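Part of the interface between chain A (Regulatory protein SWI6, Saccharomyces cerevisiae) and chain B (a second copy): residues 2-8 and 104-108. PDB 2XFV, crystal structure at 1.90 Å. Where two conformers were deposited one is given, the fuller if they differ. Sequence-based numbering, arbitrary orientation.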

# COMPACT_ATOMS: atom_id res chain seq x y z
N LEU A 2 -1.78 -18.33 -15.33
CA LEU A 2 -1.09 -17.06 -15.07
C LEU A 2 -2.04 -15.88 -15.30
O LEU A 2 -2.83 -15.90 -16.25
CB LEU A 2 0.15 -16.92 -15.98
CG LEU A 2 1.27 -17.95 -15.78
CD1 LEU A 2 2.39 -17.71 -16.78
CD2 LEU A 2 1.82 -17.89 -14.37
N GLU A 3 -1.98 -14.90 -14.41
CA GLU A 3 -2.78 -13.68 -14.53
C GLU A 3 -1.79 -12.54 -14.56
O GLU A 3 -0.78 -12.58 -13.87
CB GLU A 3 -3.70 -13.52 -13.30
CG GLU A 3 -4.75 -14.63 -13.18
CD GLU A 3 -5.45 -14.66 -11.82
OE1 GLU A 3 -5.10 -13.86 -10.92
OE2 GLU A 3 -6.34 -15.51 -11.65
N GLU A 4 -2.06 -11.51 -15.35
CA GLU A 4 -1.02 -10.50 -15.53
C GLU A 4 -1.56 -9.08 -15.70
O GLU A 4 -2.57 -8.88 -16.36
CB GLU A 4 -0.17 -10.91 -16.73
CG GLU A 4 1.13 -10.18 -16.84
CD GLU A 4 2.07 -10.86 -17.81
OE1 GLU A 4 2.80 -11.78 -17.37
OE2 GLU A 4 2.08 -10.49 -19.00
N VAL A 5 -0.89 -8.12 -15.08
CA VAL A 5 -1.18 -6.71 -15.33
C VAL A 5 0.15 -5.97 -15.49
O VAL A 5 1.12 -6.25 -14.79
CB VAL A 5 -2.00 -6.07 -14.18
CG1 VAL A 5 -1.26 -6.20 -12.86
CG2 VAL A 5 -2.29 -4.60 -14.48
N VAL A 6 0.19 -5.06 -16.45
CA VAL A 6 1.41 -4.27 -16.65
C VAL A 6 1.11 -2.77 -16.60
O VAL A 6 0.09 -2.31 -17.10
CB VAL A 6 2.13 -4.62 -17.98
CG1 VAL A 6 1.26 -4.31 -19.18
CG2 VAL A 6 3.47 -3.89 -18.08
N ARG A 7 2.02 -2.02 -15.98
CA ARG A 7 1.93 -0.57 -15.96
C ARG A 7 3.30 -0.00 -16.33
O ARG A 7 4.29 -0.72 -16.25
CB ARG A 7 1.51 -0.10 -14.56
CG ARG A 7 0.11 -0.56 -14.16
CD ARG A 7 -0.96 0.23 -14.93
NE ARG A 7 -2.11 -0.60 -15.30
CZ ARG A 7 -3.12 -0.87 -14.48
NH1 ARG A 7 -3.11 -0.40 -13.25
NH2 ARG A 7 -4.13 -1.63 -14.89
N TYR A 8 3.35 1.26 -16.73
CA TYR A 8 4.59 1.87 -17.20
C TYR A 8 4.93 3.14 -16.44
O TYR A 8 4.04 3.88 -16.02
CB TYR A 8 4.48 2.20 -18.70
CG TYR A 8 4.22 0.97 -19.54
CD1 TYR A 8 5.28 0.23 -20.07
CD2 TYR A 8 2.93 0.53 -19.77
CE1 TYR A 8 5.04 -0.91 -20.83
CE2 TYR A 8 2.68 -0.61 -20.52
CZ TYR A 8 3.74 -1.32 -21.05
OH TYR A 8 3.50 -2.46 -21.79
N GLU B 104 -6.44 -8.31 -1.95
CA GLU B 104 -6.36 -9.45 -2.86
C GLU B 104 -6.22 -8.95 -4.30
O GLU B 104 -6.78 -7.91 -4.67
CB GLU B 104 -7.59 -10.36 -2.72
CG GLU B 104 -7.71 -11.07 -1.36
CD GLU B 104 -6.71 -12.21 -1.18
OE1 GLU B 104 -6.25 -12.79 -2.18
OE2 GLU B 104 -6.39 -12.55 -0.02
N PHE B 105 -5.46 -9.69 -5.11
CA PHE B 105 -5.24 -9.34 -6.50
C PHE B 105 -6.50 -9.63 -7.30
O PHE B 105 -7.12 -10.67 -7.12
CB PHE B 105 -4.08 -10.19 -7.06
CG PHE B 105 -3.67 -9.83 -8.48
CD1 PHE B 105 -2.82 -8.76 -8.73
CD2 PHE B 105 -4.09 -10.60 -9.56
CE1 PHE B 105 -2.42 -8.45 -10.03
CE2 PHE B 105 -3.70 -10.30 -10.85
CZ PHE B 105 -2.86 -9.22 -11.09
N GLU B 106 -6.86 -8.71 -8.18
CA GLU B 106 -7.99 -8.91 -9.09
C GLU B 106 -7.56 -8.48 -10.49
O GLU B 106 -7.32 -7.31 -10.73
CB GLU B 106 -9.18 -8.07 -8.62
CG GLU B 106 -10.48 -8.32 -9.38
CD GLU B 106 -11.21 -9.57 -8.91
OE1 GLU B 106 -10.54 -10.57 -8.56
OE2 GLU B 106 -12.46 -9.56 -8.89
N GLU B 107 -7.44 -9.43 -11.40
CA GLU B 107 -7.05 -9.10 -12.78
C GLU B 107 -8.09 -8.17 -13.43
O GLU B 107 -9.24 -8.56 -13.62
CB GLU B 107 -6.85 -10.36 -13.61
CG GLU B 107 -6.05 -10.15 -14.89
CD GLU B 107 -5.87 -11.43 -15.70
OE1 GLU B 107 -6.70 -12.35 -15.56
OE2 GLU B 107 -4.89 -11.51 -16.47
N PRO B 108 -7.68 -6.93 -13.76
CA PRO B 108 -8.60 -5.93 -14.32
C PRO B 108 -9.26 -6.37 -15.62
O PRO B 108 -8.56 -6.86 -16.51
CB PRO B 108 -7.68 -4.73 -14.57
CG PRO B 108 -6.56 -4.90 -13.60
CD PRO B 108 -6.34 -6.38 -13.51
O HOH W 1 -7.69 -12.42 -10.32

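The one direct hydrogen bond between these stretches runs from a strand's backbone to a side chain of the other copy: the amide N of Glu A4 donates to OE2 of Glu B107 at 3.0 Å, with a nearly straight N-H...acceptor angle of 169°. From CA 3 to 7 and CA 105 to 108 the directions differ by 72°, and no backbone-to-backbone hydrogen bond crosses. Glu B107 instead reaches across with an extended side chain, chi1 and chi2 both t, and sets its carboxylate against the strand, where OE2 also lies 3.6 Å from CA of Glu A3. A glutamate suits this place because it has both the length to span the gap and an acceptor at its tip.

Water 1 donates to OE1 of Glu A3 at 3.0 Å and accepts from N of Glu B107 at 3.2 Å, tying the side chain of one residue to the backbone of the other. Both carboxylate oxygens of Glu A3 have further hydrogen bonds elsewhere in the structure, so neither oxygen lacks a hydrogen-bond partner.

Alternation along the strand sorts the work. The CA-to-CB bonds of Glu A3 and Val A5 point toward the other stretch, that of Glu A4 away, though its amide contributes. Val A5, buried, places CG1 3.8 Å from CE1 of Phe B105, at the edge of the ring; OE1 of Glu A3 meets the rim on the opposite side, 3.7 Å from CD2, near the ring plane. Beta-branched valine suits a strand and offers methyls to the buried aromatic, whose partly positive rim hydrogens also suit a carboxylate oxygen nearby. Exposed Pro B108 adds a looser apolar contact, its CG 4.4 Å from CG2 of Val A5. Together the stretches bury 302 Å², with Glu A3 and Phe B105 each covered by 61 Å².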